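Local coordinates for PKS_KS domain-containing protein (Photorhabdus luminescens subsp. laumondii, PDB 6SMO) that probably carries out 3-oxoacyl-[acyl-carrier-protein] synthase (ketosynthase) chemistry and holds a pentaoxo-dodecanal chain in its pocket, at residues 94-99 against 168-173; 127-132 against 217-222; 248-253 against 392-397. All coordinates share one frame; numbering follows the deposited sequence.

Interaction 1. Residues 94-99 against 168-173; sequences RKYLQF and SSAATS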
loop_
_atom_site.group_PDB
_atom_site.type_symbol
_atom_site.label_atom_id
_atom_site.label_comp_id
_atom_site.label_asym_id
_atom_site.label_seq_id
_atom_site.Cartn_x
_atom_site.Cartn_y
_atom_site.Cartn_z
ATOM N N ARG B 94 -16.770 -9.432 -7.579
ATOM C CA ARG B 94 -16.584 -8.301 -6.627
ATOM C C ARG B 94 -16.341 -8.856 -5.215
ATOM O O ARG B 94 -16.951 -8.333 -4.261
ATOM C CB ARG B 94 -17.802 -7.369 -6.656
ATOM C CG ARG B 94 -17.925 -6.531 -7.921
ATOM C CD ARG B 94 -17.083 -5.270 -7.864
ATOM N NE ARG B 94 -17.537 -4.254 -8.807
ATOM C CZ ARG B 94 -17.267 -4.235 -10.112
ATOM N NH1 ARG B 94 -16.534 -5.188 -10.667
ATOM N NH2 ARG B 94 -17.736 -3.254 -10.863
ATOM N N LYS B 95 -15.476 -9.869 -5.095
ATOM C CA LYS B 95 -15.167 -10.572 -3.818
ATOM C C LYS B 95 -14.526 -9.597 -2.823
ATOM O O LYS B 95 -14.888 -9.658 -1.630
ATOM C CB LYS B 95 -14.230 -11.759 -4.064
ATOM C CG LYS B 95 -14.895 -13.020 -4.599
ATOM C CD LYS B 95 -13.927 -13.936 -5.321
ATOM C CE LYS B 95 -14.184 -15.408 -5.079
ATOM N NZ LYS B 95 -13.051 -16.240 -5.550
ATOM N N TYR B 96 -13.605 -8.750 -3.295
ATOM C CA TYR B 96 -12.861 -7.751 -2.480
ATOM C C TYR B 96 -13.852 -6.892 -1.686
ATOM O O TYR B 96 -13.652 -6.716 -0.468
ATOM C CB TYR B 96 -11.957 -6.882 -3.362
ATOM C CG TYR B 96 -11.497 -5.604 -2.705
ATOM C CD1 TYR B 96 -10.720 -5.632 -1.558
ATOM C CD2 TYR B 96 -11.849 -4.365 -3.218
ATOM C CE1 TYR B 96 -10.301 -4.465 -0.940
ATOM C CE2 TYR B 96 -11.436 -3.189 -2.613
ATOM C CZ TYR B 96 -10.659 -3.238 -1.469
ATOM O OH TYR B 96 -10.249 -2.084 -0.866
ATOM N N LEU B 97 -14.885 -6.375 -2.362
ATOM C CA LEU B 97 -15.948 -5.527 -1.755
ATOM C C LEU B 97 -16.873 -6.395 -0.891
ATOM O O LEU B 97 -17.275 -5.921 0.190
ATOM C CB LEU B 97 -16.722 -4.817 -2.872
ATOM C CG LEU B 97 -17.820 -3.849 -2.427
ATOM C CD1 LEU B 97 -17.330 -2.901 -1.341
ATOM C CD2 LEU B 97 -18.349 -3.057 -3.613
ATOM N N GLN B 98 -17.186 -7.616 -1.341
ATOM C CA GLN B 98 -18.124 -8.550 -0.656
ATOM C C GLN B 98 -17.561 -8.945 0.717
ATOM O O GLN B 98 -18.304 -8.816 1.709
ATOM C CB GLN B 98 -18.381 -9.796 -1.509
ATOM C CG GLN B 98 -19.599 -10.595 -1.060
ATOM C CD GLN B 98 -19.504 -12.057 -1.421
ATOM O OE1 GLN B 98 -19.315 -12.422 -2.579
ATOM N NE2 GLN B 98 -19.643 -12.913 -0.422
ATOM N N PHE B 99 -16.306 -9.409 0.767
ATOM C CA PHE B 99 -15.634 -9.912 1.997
ATOM C C PHE B 99 -15.521 -8.788 3.035
ATOM O O PHE B 99 -15.633 -9.085 4.243
ATOM C CB PHE B 99 -14.248 -10.489 1.687
ATOM C CG PHE B 99 -14.220 -11.706 0.794
ATOM C CD1 PHE B 99 -15.318 -12.547 0.677
ATOM C CD2 PHE B 99 -13.067 -12.031 0.093
ATOM C CE1 PHE B 99 -15.272 -13.666 -0.140
ATOM C CE2 PHE B 99 -13.023 -13.153 -0.720
ATOM C CZ PHE B 99 -14.125 -13.969 -0.835
ATOM N N SER B 168 -10.316 2.116 -2.877
ATOM C CA SER B 168 -10.993 2.347 -1.572
ATOM C C SER B 168 -12.507 2.134 -1.703
ATOM O O SER B 168 -13.268 2.934 -1.122
ATOM C CB SER B 168 -10.670 3.719 -1.039
ATOM O OG SER B 168 -11.113 4.730 -1.933
ATOM N N SER B 169 -12.929 1.092 -2.430
ATOM C CA SER B 169 -14.346 0.660 -2.551
ATOM C C SER B 169 -14.817 0.098 -1.205
ATOM O O SER B 169 -15.933 0.447 -0.775
ATOM C CB SER B 169 -14.524 -0.354 -3.653
ATOM O OG SER B 169 -14.242 0.220 -4.919
ATOM N N ALA B 170 -13.978 -0.731 -0.575
ATOM C CA ALA B 170 -14.238 -1.413 0.714
ATOM C C ALA B 170 -14.375 -0.380 1.841
ATOM O O ALA B 170 -15.328 -0.504 2.635
ATOM C CB ALA B 170 -13.131 -2.399 1.001
ATOM N N ALA B 171 -13.464 0.596 1.900
ATOM C CA ALA B 171 -13.379 1.625 2.965
ATOM C C ALA B 171 -14.618 2.529 2.939
ATOM O O ALA B 171 -15.206 2.752 4.016
ATOM C CB ALA B 171 -12.110 2.430 2.811
ATOM N N THR B 172 -14.996 3.027 1.758
ATOM C CA THR B 172 -16.084 4.024 1.560
ATOM C C THR B 172 -17.456 3.356 1.721
ATOM O O THR B 172 -18.349 3.998 2.310
ATOM C CB THR B 172 -15.961 4.723 0.201
ATOM O OG1 THR B 172 -15.918 3.725 -0.819
ATOM C CG2 THR B 172 -14.736 5.605 0.105
ATOM N N SER B 173 -17.621 2.130 1.211
ATOM C CA SER B 173 -18.884 1.346 1.268
ATOM C C SER B 173 -19.260 1.061 2.728
ATOM O O SER B 173 -20.454 1.198 3.067
ATOM C CB SER B 173 -18.777 0.069 0.474
ATOM O OG SER B 173 -18.605 0.344 -0.909
HETATM O O HOH W 1 -10.480 0.141 1.079
#

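Interaction 2. Residues 127-132 against 217-222; sequences IATAIA and ASEAPL. With LKZ (3,5,7,9,11-pentakis(oxidanylidene)dodecanal), chain H.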
loop_
_atom_site.group_PDB
_atom_site.type_symbol
_atom_site.label_atom_id
_atom_site.label_comp_id
_atom_site.label_asym_id
_atom_site.label_seq_id
_atom_site.Cartn_x
_atom_site.Cartn_y
_atom_site.Cartn_z
ATOM N N ILE B 127 -9.760 0.313 6.022
ATOM C CA ILE B 127 -9.719 -1.028 5.366
ATOM C C ILE B 127 -8.641 -0.999 4.279
ATOM O O ILE B 127 -8.812 -0.251 3.295
ATOM C CB ILE B 127 -11.102 -1.422 4.807
ATOM C CG1 ILE B 127 -12.150 -1.509 5.921
ATOM C CG2 ILE B 127 -11.016 -2.719 4.013
ATOM C CD1 ILE B 127 -13.576 -1.591 5.430
ATOM N N ALA B 128 -7.580 -1.791 4.461
ATOM C CA ALA B 128 -6.391 -1.852 3.579
ATOM C C ALA B 128 -6.561 -2.964 2.537
ATOM O O ALA B 128 -7.437 -3.834 2.721
ATOM C CB ALA B 128 -5.154 -2.072 4.412
ATOM N N THR B 129 -5.742 -2.925 1.484
ATOM C CA THR B 129 -5.705 -3.928 0.386
ATOM C C THR B 129 -4.380 -3.796 -0.371
ATOM O O THR B 129 -3.839 -2.675 -0.415
ATOM C CB THR B 129 -6.900 -3.758 -0.562
ATOM O OG1 THR B 129 -7.001 -4.939 -1.359
ATOM C CG2 THR B 129 -6.785 -2.542 -1.456
ATOM N N ALA B 130 -3.912 -4.890 -0.963
ATOM C CA ALA B 130 -2.677 -4.880 -1.771
ATOM C C ALA B 130 -3.024 -4.660 -3.251
ATOM O O ALA B 130 -2.338 -3.847 -3.877
ATOM C CB ALA B 130 -1.930 -6.168 -1.551
ATOM N N ILE B 131 -4.072 -5.316 -3.770
ATOM C CA ILE B 131 -4.438 -5.188 -5.217
ATOM C C ILE B 131 -5.896 -4.763 -5.401
ATOM O O ILE B 131 -6.302 -4.621 -6.547
ATOM C CB ILE B 131 -4.171 -6.493 -5.991
ATOM C CG1 ILE B 131 -5.364 -7.442 -5.914
ATOM C CG2 ILE B 131 -2.898 -7.166 -5.537
ATOM C CD1 ILE B 131 -4.993 -8.889 -6.031
ATOM N N ALA B 132 -6.659 -4.626 -4.321
ATOM C CA ALA B 132 -8.091 -4.235 -4.354
ATOM C C ALA B 132 -8.853 -5.163 -5.314
ATOM O O ALA B 132 -8.654 -6.390 -5.212
ATOM C CB ALA B 132 -8.210 -2.778 -4.734
ATOM N N ALA B 217 -8.231 -5.353 6.786
ATOM C CA ALA B 217 -7.880 -5.479 5.352
ATOM C C ALA B 217 -8.734 -6.565 4.682
ATOM O O ALA B 217 -9.086 -7.549 5.359
ATOM C CB ALA B 217 -6.407 -5.776 5.211
ATOM N N SER B 218 -8.973 -6.399 3.383
ATOM C CA SER B 218 -9.712 -7.344 2.513
ATOM C C SER B 218 -8.873 -7.623 1.267
ATOM O O SER B 218 -8.299 -6.688 0.765
ATOM C CB SER B 218 -11.040 -6.789 2.142
ATOM O OG SER B 218 -11.795 -7.727 1.417
ATOM N N GLU B 219 -8.803 -8.879 0.817
ATOM C CA GLU B 219 -8.031 -9.255 -0.392
ATOM C C GLU B 219 -8.759 -10.326 -1.207
ATOM O O GLU B 219 -9.278 -11.232 -0.597
ATOM C CB GLU B 219 -6.710 -9.846 0.062
ATOM C CG GLU B 219 -5.621 -9.755 -0.964
ATOM C CD GLU B 219 -5.200 -8.342 -1.264
ATOM O OE1 GLU B 219 -5.315 -7.922 -2.410
ATOM O OE2 GLU B 219 -4.780 -7.686 -0.342
ATOM N N ALA B 220 -8.769 -10.212 -2.541
ATOM C CA ALA B 220 -9.369 -11.222 -3.448
ATOM C C ALA B 220 -8.427 -11.463 -4.628
ATOM O O ALA B 220 -8.780 -11.112 -5.748
ATOM C CB ALA B 220 -10.723 -10.775 -3.906
ATOM N N PRO B 221 -7.270 -12.119 -4.434
ATOM C CA PRO B 221 -6.264 -12.280 -5.474
ATOM C C PRO B 221 -6.239 -13.616 -6.212
ATOM O O PRO B 221 -5.237 -13.947 -6.736
ATOM C CB PRO B 221 -5.013 -12.182 -4.608
ATOM C CG PRO B 221 -5.368 -12.961 -3.389
ATOM C CD PRO B 221 -6.843 -12.720 -3.189
ATOM N N LEU B 222 -7.315 -14.384 -6.118
ATOM C CA LEU B 222 -7.371 -15.684 -6.805
ATOM C C LEU B 222 -7.918 -15.490 -8.208
ATOM O O LEU B 222 -8.950 -16.033 -8.516
ATOM C CB LEU B 222 -8.226 -16.625 -5.972
ATOM C CG LEU B 222 -7.700 -16.846 -4.563
ATOM C CD1 LEU B 222 -8.391 -18.022 -3.914
ATOM C CD2 LEU B 222 -6.205 -17.045 -4.581
HETATM C C4 LKZ H . 0.431 -8.600 -8.467
HETATM C C5 LKZ H . 0.691 -7.301 -7.747
HETATM C C6 LKZ H . 0.073 -7.135 -6.355
HETATM C C7 LKZ H . 1.182 -7.152 -5.325
HETATM C C8 LKZ H . 0.852 -6.915 -3.847
HETATM C C10 LKZ H . 3.805 -9.559 -0.438
HETATM C C22 LKZ H . -0.696 -8.367 -9.453
HETATM C C11 LKZ H . 2.504 -10.129 0.069
HETATM O O19 LKZ H . 2.212 -11.305 -0.059
HETATM C C3 LKZ H . 3.380 -8.305 -1.179
HETATM O O23 LKZ H . 3.883 -7.229 -0.909
HETATM C C2 LKZ H . 2.213 -8.433 -2.167
HETATM C C9 LKZ H . 2.133 -7.190 -3.055
HETATM O O20 LKZ H . 3.097 -6.466 -3.208
HETATM O O21 LKZ H . 2.315 -7.406 -5.671
HETATM O O22 LKZ H . 1.346 -6.424 -8.285
HETATM O O24 LKZ H . -0.492 -8.105 -10.629
HETATM C C23 LKZ H . -2.099 -8.485 -8.890
#

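Interaction 3. Residues 248-253 against 392-397; sequences TCPFSL and HPTINY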
loop_
_atom_site.group_PDB
_atom_site.type_symbol
_atom_site.label_atom_id
_atom_site.label_comp_id
_atom_site.label_asym_id
_atom_site.label_seq_id
_atom_site.Cartn_x
_atom_site.Cartn_y
_atom_site.Cartn_z
ATOM N N THR B 248 1.991 -25.457 1.760
ATOM C CA THR B 248 2.296 -24.376 2.740
ATOM C C THR B 248 2.753 -25.027 4.052
ATOM O O THR B 248 1.900 -25.596 4.762
ATOM C CB THR B 248 1.119 -23.400 2.907
ATOM O OG1 THR B 248 1.453 -22.486 3.952
ATOM C CG2 THR B 248 -0.205 -24.062 3.226
ATOM N N CYS B 249 4.059 -24.963 4.340
ATOM C CA CYS B 249 4.716 -25.568 5.531
ATOM C C CYS B 249 5.750 -24.596 6.095
ATOM O O CYS B 249 6.942 -24.732 5.830
ATOM C CB CYS B 249 5.365 -26.902 5.175
ATOM S SG CYS B 249 6.393 -26.836 3.685
ATOM N N PRO B 250 5.322 -23.574 6.873
ATOM C CA PRO B 250 6.240 -22.590 7.451
ATOM C C PRO B 250 7.288 -23.195 8.400
ATOM O O PRO B 250 6.925 -24.020 9.221
ATOM C CB PRO B 250 5.321 -21.639 8.237
ATOM C CG PRO B 250 3.956 -21.830 7.613
ATOM C CD PRO B 250 3.919 -23.288 7.208
ATOM N N PHE B 251 8.549 -22.773 8.243
ATOM C CA PHE B 251 9.723 -23.127 9.090
ATOM C C PHE B 251 10.174 -24.573 8.832
ATOM O O PHE B 251 11.098 -25.032 9.536
ATOM C CB PHE B 251 9.415 -22.896 10.573
ATOM C CG PHE B 251 8.860 -21.531 10.892
ATOM C CD1 PHE B 251 9.661 -20.402 10.807
ATOM C CD2 PHE B 251 7.535 -21.372 11.273
ATOM C CE1 PHE B 251 9.151 -19.146 11.097
ATOM C CE2 PHE B 251 7.027 -20.115 11.563
ATOM C CZ PHE B 251 7.834 -19.005 11.474
ATOM N N SER B 252 9.573 -25.255 7.851
ATOM C CA SER B 252 9.941 -26.630 7.422
ATOM C C SER B 252 11.050 -26.553 6.367
ATOM O O SER B 252 11.107 -25.540 5.643
ATOM C CB SER B 252 8.745 -27.385 6.901
ATOM O OG SER B 252 7.758 -27.530 7.910
ATOM N N LEU B 253 11.881 -27.595 6.284
ATOM C CA LEU B 253 13.044 -27.684 5.358
ATOM C C LEU B 253 12.556 -27.872 3.913
ATOM O O LEU B 253 13.340 -27.576 2.990
ATOM C CB LEU B 253 13.941 -28.843 5.811
ATOM C CG LEU B 253 15.264 -29.018 5.062
ATOM C CD1 LEU B 253 16.045 -27.713 4.987
ATOM C CD2 LEU B 253 16.110 -30.099 5.718
ATOM N N HIS B 392 -2.733 -21.629 18.503
ATOM C CA HIS B 392 -2.950 -22.507 17.321
ATOM C C HIS B 392 -1.596 -22.993 16.813
ATOM O O HIS B 392 -0.601 -22.278 16.919
ATOM C CB HIS B 392 -3.785 -21.799 16.239
ATOM C CG HIS B 392 -3.072 -20.719 15.494
ATOM N ND1 HIS B 392 -2.041 -20.982 14.611
ATOM C CD2 HIS B 392 -3.258 -19.381 15.467
ATOM C CE1 HIS B 392 -1.609 -19.850 14.091
ATOM N NE2 HIS B 392 -2.340 -18.854 14.601
ATOM N N PRO B 393 -1.512 -24.224 16.258
ATOM C CA PRO B 393 -0.242 -24.772 15.780
ATOM C C PRO B 393 0.110 -24.357 14.345
ATOM O O PRO B 393 -0.771 -23.925 13.624
ATOM C CB PRO B 393 -0.506 -26.281 15.836
ATOM C CG PRO B 393 -1.978 -26.405 15.490
ATOM C CD PRO B 393 -2.630 -25.163 16.069
ATOM N N THR B 394 1.388 -24.496 13.981
ATOM C CA THR B 394 1.893 -24.439 12.583
ATOM C C THR B 394 1.835 -25.857 12.004
ATOM O O THR B 394 2.726 -26.661 12.341
ATOM C CB THR B 394 3.314 -23.862 12.520
ATOM O OG1 THR B 394 3.368 -22.697 13.342
ATOM C CG2 THR B 394 3.744 -23.510 11.113
ATOM N N ILE B 395 0.817 -26.159 11.192
ATOM C CA ILE B 395 0.573 -27.528 10.645
ATOM C C ILE B 395 1.513 -27.777 9.458
ATOM O O ILE B 395 2.173 -26.818 9.006
ATOM C CB ILE B 395 -0.909 -27.740 10.264
ATOM C CG1 ILE B 395 -1.355 -26.856 9.095
ATOM C CG2 ILE B 395 -1.802 -27.557 11.482
ATOM C CD1 ILE B 395 -2.563 -27.386 8.357
ATOM N N ASN B 396 1.562 -29.029 8.991
ATOM C CA ASN B 396 2.370 -29.489 7.828
ATOM C C ASN B 396 3.866 -29.364 8.149
ATOM O O ASN B 396 4.658 -29.215 7.196
ATOM C CB ASN B 396 2.006 -28.726 6.551
ATOM C CG ASN B 396 0.512 -28.651 6.310
ATOM O OD1 ASN B 396 -0.225 -29.573 6.653
ATOM N ND2 ASN B 396 0.059 -27.559 5.717
ATOM N N TYR B 397 4.241 -29.439 9.432
ATOM C CA TYR B 397 5.654 -29.396 9.893
ATOM C C TYR B 397 6.284 -30.776 9.670
ATOM O O TYR B 397 6.008 -31.703 10.459
ATOM C CB TYR B 397 5.761 -28.952 11.354
ATOM C CG TYR B 397 7.161 -28.587 11.774
ATOM C CD1 TYR B 397 7.670 -27.320 11.534
ATOM C CD2 TYR B 397 7.991 -29.510 12.391
ATOM C CE1 TYR B 397 8.959 -26.975 11.908
ATOM C CE2 TYR B 397 9.283 -29.181 12.770
ATOM C CZ TYR B 397 9.769 -27.909 12.528
ATOM O OH TYR B 397 11.040 -27.575 12.899
#

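Interaction 1. Residues 94-99 against 168-173
Ser169, Ala170 and Ser173 present one side of the first turn of helix 169-178 to Tyr96 and Leu97, which stand at the start of helix 95-111. The two short helical segments run roughly in the same direction, with axes 9.1 Å apart at closest approach and crossing at -36°.

The second helix starts at Ser168, its N-cap residue, whose hydroxyl leaves this contact and bonds to the backbone N of Ser158 in a neighbouring subunit. Next comes Ser169, with CB 4.3 Å from Tyr96 CE2, obliquely to the ring, and OG turned back to the carbonyl of Asp166. Its carbonyl oxygen matters more: Leu97 CD1 comes to 3.7 Å from Ser169 O, an oxygen that already accepts two hydrogen bonds. Ala170 makes the main apolar touch. Its CB sits against the hydroxyl end of Tyr96, 3.6 Å from CZ, and meets the ring obliquely. Tyr96 holds CG anti to its backbone N (chi1 163°), and its ring lies against this methyl, while OH passes on to the carbonyl of Phe167. A water also donates to Tyr96 OH at 3.0 Å and accepts a weak bond from Ala171 N, bridging the ring to the helix backbone. At Ser173 the hydroxyl bends back, OG lying 2.7 Å from Ser169 O. This OG and Ser173 N reach that oxygen from opposite faces of its carbonyl plane. With OG tied down there, Leu97 CD1 meets the serine side chain, 3.5 Å from Ser173 OG.

Both helices lie over the same part of the sheet, Ala170 touching Ile127 on strand 123-128. Such a layer of helices covering a mixed sheet belongs to the layered alpha-beta architecture of the thiolase fold.

Interaction 2. Residues 127-132 against 217-222
The flat carboxylate of Glu219 presents its two oxygens to two successive backbone N-H groups and takes one with each. OE2 accepts from Ala130 N at 3.0 Å and OE1 from Ile131 N at 3.2 Å, both through syn lone pairs, so the pair of bonds fixes the rotation of the group. A bend at chi2 (66°) places CD for this reach, and Ala372 and Ala373 of helix 372-388 pack against the same side chain. Ile131 CD1 meets the puckered Pro221 ring at CB, 3.6 Å away.

Behind this lie two parallel neighbours of the thiolase-fold sheet, strands 123-128 and 212-219, joined here by Ser218 N to Ala128 O (3.1 Å). Past the strand end the side chain of Thr129 takes over from the backbone: OG1 donates to Ser218 O at 3.0 Å, in the carbonyl plane, and accepts from Ala132 N in an ST motif.

The turn held this way lines the ligand pocket. Ala130 CB lies 3.7 Å from C8 of the bound polyketone, Ile131 CG2 lies beside C6, and Ile131 also packs on Trp133 of a neighbouring subunit.

Interaction 3. Residues 248-253 against 392-397
Asn396 ND2 donates to the carbonyl oxygen of Thr248 at 2.9 Å. The bond is almost straight, 173° at the hydrogen; the oxygen lies within 5° of the amide plane, and ND2 sits nearly on the extension of the Thr248 C=O. Asn396 carries CG beside its backbone N and anti to its carbonyl carbon (chi1 -48°), which brings CG to 3.7 Å from Thr248 O.

This bond ties two irregular loops of the ketosynthase, one of them built around a type II beta turn from Cys249 to Ser252. Pro250 and Phe251 hold the two middle places of the turn, Phe251 with a positive phi, and the closing bond from Ser252 N to Cys249 O is weak. Segment 392-397 packs along this turn from Cys249 to Ser252, Cys249 CB lying beside the O and CB of Asn396.

On one side Thr394 supplies a methyl: CG2 lies 3.8 Å from Pro250 CB and also meets CG and CD, so it rests against much of the proline ring. The same CG2 comes to the edge of the Phe251 ring, near its plane, 4.4 Å from CD2. Phe251 has a further ring partner, stacking with Tyr408, while Thr394 OG1 points elsewhere, to the carbonyl of Tyr408. On helix 337-350, Asp340 accepts from Phe251 N.

Tyr397 takes the other end. Its ring reaches the turn through CD1 and CE1: Pro250 O lies at the ring edge, 4.1 Å from CD1, and Phe251 O approaches obliquely, 3.7 Å from CE1. Phe251 CB adds an apolar touch at that same CE1. Ser252 OG lies beside Tyr397, 3.4 Å from its CA and 3.6 Å from its CD1.

How the interactions relate
Interactions 1 and 2 are neighbours, their centres 9 Å apart: the helices of interaction 1 cover the strands of interaction 2, and Tyr96 O accepts from Ser218 OG between them. Interaction 3 stands apart, about 31 Å from interaction 1 between centres and on the other side of the chain's centre. Interaction 2 is wholly buried, nearest that centre, and alone touches the ligand; interaction 3, among loops, is also largely buried, interaction 1 only partly. Interactions 1 and 2 both touch the neighbouring subunit, interaction 3 does not. Interaction 1 meets through a ring and a methyl packed against a helix, plus a water, interaction 2 through several hydrogen bonds, interaction 3 through one amide bond amid loop packing.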